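Local structure of aspartate aminotransferase (Thermotoga maritima, 1O4S) at residues V189-R201 / T222-G234. The protein transfers the amino group of L-aspartate to 2-oxoglutarate, giving oxaloacetate and L-glutamate, with pyridoxal 5'-phosphate as cofactor. Sequence-based numbering, arbitrary orientation.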
loop_
_atom_site.group_PDB
_atom_site.type_symbol
_atom_site.label_atom_id
_atom_site.label_comp_id
_atom_site.label_asym_id
_atom_site.label_seq_id
_atom_site.Cartn_x
_atom_site.Cartn_y
_atom_site.Cartn_z
ATOM N N VAL B 189 -9.438 -18.987 -18.773
ATOM C CA VAL B 189 -10.524 -18.721 -19.701
ATOM C C VAL B 189 -10.748 -17.225 -19.850
ATOM O O VAL B 189 -10.326 -16.415 -19.022
ATOM C CB VAL B 189 -11.867 -19.408 -19.339
ATOM C CG1 VAL B 189 -11.667 -20.915 -19.187
ATOM C CG2 VAL B 189 -12.524 -18.759 -18.085
ATOM N N VAL B 190 -11.438 -16.901 -20.935
ATOM C CA VAL B 190 -11.779 -15.560 -21.318
ATOM C C VAL B 190 -13.303 -15.566 -21.438
ATOM O O VAL B 190 -13.883 -16.412 -22.103
ATOM C CB VAL B 190 -11.087 -15.266 -22.650
ATOM C CG1 VAL B 190 -11.900 -14.359 -23.529
ATOM C CG2 VAL B 190 -9.683 -14.733 -22.455
ATOM N N TYR B 191 -13.957 -14.619 -20.787
ATOM C CA TYR B 191 -15.406 -14.563 -20.759
ATOM C C TYR B 191 -15.990 -14.085 -22.088
ATOM O O TYR B 191 -15.452 -13.186 -22.726
ATOM C CB TYR B 191 -15.873 -13.659 -19.617
ATOM C CG TYR B 191 -15.715 -14.231 -18.213
ATOM C CD1 TYR B 191 -15.271 -15.541 -17.993
ATOM C CD2 TYR B 191 -16.051 -13.460 -17.095
ATOM C CE1 TYR B 191 -15.143 -16.062 -16.674
ATOM C CE2 TYR B 191 -15.941 -13.982 -15.779
ATOM C CZ TYR B 191 -15.487 -15.276 -15.588
ATOM O OH TYR B 191 -15.392 -15.799 -14.329
ATOM N N ARG B 192 -17.130 -14.686 -22.449
ATOM C CA ARG B 192 -17.777 -14.519 -23.730
ATOM C C ARG B 192 -18.369 -13.125 -23.792
ATOM O O ARG B 192 -18.788 -12.574 -22.780
ATOM C CB ARG B 192 -18.907 -15.565 -23.899
ATOM C CG ARG B 192 -18.467 -17.061 -23.929
ATOM C CD ARG B 192 -17.902 -17.576 -25.309
ATOM N NE ARG B 192 -18.918 -18.192 -26.187
ATOM C CZ ARG B 192 -18.688 -18.675 -27.426
ATOM N NH1 ARG B 192 -17.475 -18.620 -27.984
ATOM N NH2 ARG B 192 -19.686 -19.214 -28.118
ATOM N N ARG B 193 -18.404 -12.569 -24.993
ATOM C CA ARG B 193 -18.916 -11.233 -25.221
ATOM C C ARG B 193 -20.391 -11.111 -24.800
ATOM O O ARG B 193 -20.795 -10.127 -24.202
ATOM C CB ARG B 193 -18.744 -10.881 -26.705
ATOM C CG ARG B 193 -19.280 -9.509 -27.074
ATOM C CD ARG B 193 -19.059 -9.098 -28.519
ATOM N NE ARG B 193 -19.465 -7.697 -28.692
ATOM C CZ ARG B 193 -18.643 -6.635 -28.733
ATOM N NH1 ARG B 193 -17.310 -6.773 -28.656
ATOM N NH2 ARG B 193 -19.174 -5.414 -28.871
ATOM N N GLU B 194 -21.182 -12.124 -25.139
ATOM C CA GLU B 194 -22.610 -12.199 -24.807
ATOM C C GLU B 194 -22.874 -12.086 -23.287
ATOM O O GLU B 194 -23.778 -11.364 -22.845
ATOM C CB GLU B 194 -23.239 -13.480 -25.428
ATOM C CG GLU B 194 -22.243 -14.574 -25.915
ATOM C CD GLU B 194 -21.418 -14.210 -27.181
ATOM O OE1 GLU B 194 -20.199 -14.534 -27.248
ATOM O OE2 GLU B 194 -21.984 -13.607 -28.135
ATOM N N PHE B 195 -22.059 -12.773 -22.492
ATOM C CA PHE B 195 -22.132 -12.674 -21.036
ATOM C C PHE B 195 -21.859 -11.230 -20.544
ATOM O O PHE B 195 -22.622 -10.693 -19.755
ATOM C CB PHE B 195 -21.170 -13.680 -20.378
ATOM C CG PHE B 195 -21.045 -13.505 -18.893
ATOM C CD1 PHE B 195 -21.944 -14.124 -18.028
ATOM C CD2 PHE B 195 -20.042 -12.701 -18.360
ATOM C CE1 PHE B 195 -21.839 -13.937 -16.640
ATOM C CE2 PHE B 195 -19.930 -12.517 -17.000
ATOM C CZ PHE B 195 -20.832 -13.130 -16.126
ATOM N N LEU B 196 -20.794 -10.609 -21.052
ATOM C CA LEU B 196 -20.357 -9.281 -20.627
ATOM C C LEU B 196 -21.336 -8.171 -20.994
ATOM O O LEU B 196 -21.596 -7.294 -20.186
ATOM C CB LEU B 196 -18.960 -8.975 -21.226
ATOM C CG LEU B 196 -17.874 -9.971 -20.804
ATOM C CD1 LEU B 196 -16.555 -9.695 -21.505
ATOM C CD2 LEU B 196 -17.693 -9.930 -19.255
ATOM N N GLU B 197 -21.840 -8.200 -22.228
ATOM C CA GLU B 197 -22.899 -7.285 -22.696
ATOM C C GLU B 197 -24.131 -7.376 -21.815
ATOM O O GLU B 197 -24.758 -6.362 -21.494
ATOM C CB GLU B 197 -23.319 -7.610 -24.152
ATOM C CG GLU B 197 -22.214 -7.361 -25.172
ATOM C CD GLU B 197 -22.610 -7.648 -26.611
ATOM O OE1 GLU B 197 -23.238 -8.700 -26.899
ATOM O OE2 GLU B 197 -22.274 -6.805 -27.465
ATOM N N GLY B 198 -24.475 -8.604 -21.440
ATOM C CA GLY B 198 -25.609 -8.858 -20.581
ATOM C C GLY B 198 -25.363 -8.360 -19.175
ATOM O O GLY B 198 -26.265 -7.827 -18.535
ATOM N N LEU B 199 -24.125 -8.494 -18.699
ATOM C CA LEU B 199 -23.801 -8.099 -17.344
ATOM C C LEU B 199 -23.872 -6.573 -17.254
ATOM O O LEU B 199 -24.342 -6.018 -16.280
ATOM C CB LEU B 199 -22.412 -8.617 -16.975
ATOM C CG LEU B 199 -22.063 -9.193 -15.597
ATOM C CD1 LEU B 199 -20.626 -8.807 -15.278
ATOM C CD2 LEU B 199 -22.984 -8.785 -14.478
ATOM N N VAL B 200 -23.405 -5.902 -18.297
ATOM C CA VAL B 200 -23.474 -4.448 -18.388
ATOM C C VAL B 200 -24.941 -3.951 -18.424
ATOM O O VAL B 200 -25.241 -2.883 -17.897
ATOM C CB VAL B 200 -22.705 -3.951 -19.654
ATOM C CG1 VAL B 200 -23.141 -2.533 -20.076
ATOM C CG2 VAL B 200 -21.246 -4.011 -19.436
ATOM N N ARG B 201 -25.836 -4.726 -19.042
ATOM C CA ARG B 201 -27.267 -4.440 -19.005
ATOM C C ARG B 201 -27.791 -4.598 -17.589
ATOM O O ARG B 201 -28.475 -3.716 -17.083
ATOM C CB ARG B 201 -28.069 -5.363 -19.948
ATOM C CG ARG B 201 -28.077 -4.945 -21.403
ATOM C CD ARG B 201 -29.134 -5.686 -22.278
ATOM N NE ARG B 201 -28.793 -7.099 -22.530
ATOM C CZ ARG B 201 -27.911 -7.534 -23.452
ATOM N NH1 ARG B 201 -27.258 -6.672 -24.244
ATOM N NH2 ARG B 201 -27.674 -8.846 -23.580
ATOM N N THR B 222 -5.634 -15.793 -28.510
ATOM C CA THR B 222 -6.856 -15.906 -29.249
ATOM C C THR B 222 -7.352 -14.490 -29.588
ATOM O O THR B 222 -6.890 -13.484 -29.000
ATOM C CB THR B 222 -7.816 -16.766 -28.364
ATOM O OG1 THR B 222 -7.989 -18.049 -28.966
ATOM C CG2 THR B 222 -9.196 -16.215 -28.230
ATOM N N ASP B 223 -8.261 -14.418 -30.556
ATOM C CA ASP B 223 -8.884 -13.144 -30.970
ATOM C C ASP B 223 -10.293 -12.970 -30.362
ATOM O O ASP B 223 -10.989 -12.021 -30.692
ATOM C CB ASP B 223 -8.939 -13.033 -32.511
ATOM C CG ASP B 223 -9.809 -14.113 -33.148
ATOM O OD1 ASP B 223 -10.041 -15.144 -32.464
ATOM O OD2 ASP B 223 -10.292 -14.039 -34.323
ATOM N N GLU B 224 -10.695 -13.883 -29.477
ATOM C CA GLU B 224 -11.993 -13.820 -28.768
ATOM C C GLU B 224 -11.982 -12.998 -27.462
ATOM O O GLU B 224 -13.045 -12.855 -26.858
ATOM C CB GLU B 224 -12.545 -15.244 -28.475
ATOM C CG GLU B 224 -13.722 -15.679 -29.345
ATOM C CD GLU B 224 -13.314 -15.946 -30.767
ATOM O OE1 GLU B 224 -13.787 -16.947 -31.336
ATOM O OE2 GLU B 224 -12.518 -15.161 -31.312
ATOM N N PHE B 225 -10.833 -12.472 -27.007
ATOM C CA PHE B 225 -10.840 -11.643 -25.794
ATOM C C PHE B 225 -11.733 -10.431 -25.965
ATOM O O PHE B 225 -11.577 -9.664 -26.901
ATOM C CB PHE B 225 -9.445 -11.167 -25.325
ATOM C CG PHE B 225 -9.513 -10.291 -24.089
ATOM C CD1 PHE B 225 -9.919 -10.831 -22.879
ATOM C CD2 PHE B 225 -9.233 -8.934 -24.155
ATOM C CE1 PHE B 225 -10.049 -10.055 -21.755
ATOM C CE2 PHE B 225 -9.347 -8.131 -23.027
ATOM C CZ PHE B 225 -9.758 -8.693 -21.820
ATOM N N THR B 226 -12.662 -10.287 -25.023
ATOM C CA THR B 226 -13.536 -9.132 -24.902
ATOM C C THR B 226 -13.283 -8.479 -23.542
ATOM O O THR B 226 -13.367 -9.145 -22.501
ATOM C CB THR B 226 -15.000 -9.582 -24.968
ATOM O OG1 THR B 226 -15.244 -10.327 -26.178
ATOM C CG2 THR B 226 -15.913 -8.389 -25.054
ATOM N N SER B 227 -13.000 -7.183 -23.566
ATOM C CA SER B 227 -12.838 -6.381 -22.360
ATOM C C SER B 227 -14.202 -5.859 -21.979
ATOM O O SER B 227 -15.049 -5.666 -22.852
ATOM C CB SER B 227 -11.917 -5.200 -22.645
ATOM O OG SER B 227 -11.912 -4.275 -21.599
ATOM N N ILE B 228 -14.416 -5.610 -20.694
ATOM C CA ILE B 228 -15.617 -4.898 -20.281
ATOM C C ILE B 228 -15.697 -3.542 -20.999
ATOM O O ILE B 228 -16.786 -3.022 -21.224
ATOM C CB ILE B 228 -15.692 -4.710 -18.738
ATOM C CG1 ILE B 228 -17.161 -4.487 -18.284
ATOM C CG2 ILE B 228 -14.787 -3.542 -18.266
ATOM C CD1 ILE B 228 -18.098 -5.670 -18.568
ATOM N N LEU B 229 -14.547 -2.974 -21.335
ATOM C CA LEU B 229 -14.495 -1.725 -22.104
ATOM C C LEU B 229 -14.852 -1.871 -23.618
ATOM O O LEU B 229 -15.060 -0.863 -24.298
ATOM C CB LEU B 229 -13.129 -1.075 -21.939
ATOM C CG LEU B 229 -12.711 -0.788 -20.483
ATOM C CD1 LEU B 229 -11.421 0.015 -20.489
ATOM C CD2 LEU B 229 -13.759 -0.060 -19.673
ATOM N N ASP B 230 -14.904 -3.108 -24.121
ATOM C CA ASP B 230 -15.490 -3.417 -25.444
ATOM C C ASP B 230 -17.030 -3.347 -25.490
ATOM O O ASP B 230 -17.615 -3.052 -26.535
ATOM C CB ASP B 230 -15.043 -4.812 -25.913
ATOM C CG ASP B 230 -13.580 -4.842 -26.420
ATOM O OD1 ASP B 230 -12.875 -5.832 -26.140
ATOM O OD2 ASP B 230 -13.072 -3.939 -27.118
ATOM N N VAL B 231 -17.669 -3.619 -24.352
ATOM C CA VAL B 231 -19.135 -3.716 -24.258
ATOM C C VAL B 231 -19.810 -2.620 -23.403
ATOM O O VAL B 231 -21.028 -2.592 -23.265
ATOM C CB VAL B 231 -19.559 -5.107 -23.730
ATOM C CG1 VAL B 231 -19.131 -6.200 -24.718
ATOM C CG2 VAL B 231 -18.988 -5.385 -22.345
ATOM N N SER B 232 -19.016 -1.725 -22.834
ATOM C CA SER B 232 -19.548 -0.648 -22.023
ATOM C C SER B 232 -19.477 0.612 -22.858
ATOM O O SER B 232 -18.735 0.672 -23.833
ATOM C CB SER B 232 -18.722 -0.480 -20.742
ATOM O OG SER B 232 -17.516 0.246 -20.965
ATOM N N GLU B 233 -20.312 1.582 -22.513
ATOM C CA GLU B 233 -20.080 2.984 -22.856
ATOM C C GLU B 233 -19.997 3.661 -21.493
ATOM O O GLU B 233 -20.889 3.459 -20.628
ATOM C CB GLU B 233 -21.246 3.614 -23.634
ATOM C CG GLU B 233 -21.519 3.071 -25.038
ATOM C CD GLU B 233 -22.945 3.359 -25.508
ATOM O OE1 GLU B 233 -23.698 4.087 -24.797
ATOM O OE2 GLU B 233 -23.327 2.848 -26.593
ATOM N N GLY B 234 -18.963 4.460 -21.283
ATOM C CA GLY B 234 -18.850 5.194 -20.037
ATOM C C GLY B 234 -18.515 4.336 -18.830
ATOM O O GLY B 234 -18.503 3.100 -18.873
HETATM O O HOH W 1 -13.399 -11.515 -21.981
HETATM O O HOH W 2 -15.041 -12.906 -25.316
HETATM O O HOH W 3 -14.968 -8.826 -28.846
#
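Val231 CG1 lies over the centre of one face of the Arg193 guanidinium, 4.1 Å above its plane, while a water sits in plane at the edge, accepting from NH1 and also bonded to Thr226 OG1. At the Phe225 ring, Val190 CG2 comes up to the edge, 3.9 Å from CD1; one face has Ser227 N above it, toward the rim. With CG anti to the backbone N (chi1 179°), Arg193 extends past Thr226 CG2 and Val231 CG1. Its NE meets Glu197 OE2 at 3.2 Å, a salt bridge whose N-H...O bond is bent (139°), with NE above the carboxylate plane. Val231 is a knob among Arg193, Leu196, Glu197 and Val200: CG1 sits tightly against Glu197 CG at 3.3 Å, CG2 on Leu196 CB at 3.8 Å. Were Glu197 an alanine, the Arg193 guanidinium would probably lose its carboxylate mate, and a gap would open beside Val231 CG1. Ile228 CD1 packs on Val200 CG2 at 3.7 Å. No direct hydrogen bond joins the segments; besides the water at Arg193, two more bridge them, both donating to Tyr191 O, one also to Thr226 O, the other to Glu224 O while bonding Thr226 OG1. Ser227, the N-cap, and Asp230 form a capping box on the short, weakly bonded helix 228-231, which packs with helix 193-206 beside strand 175-180 of the seven-stranded sheet, the large-domain core of this aminotransferase family.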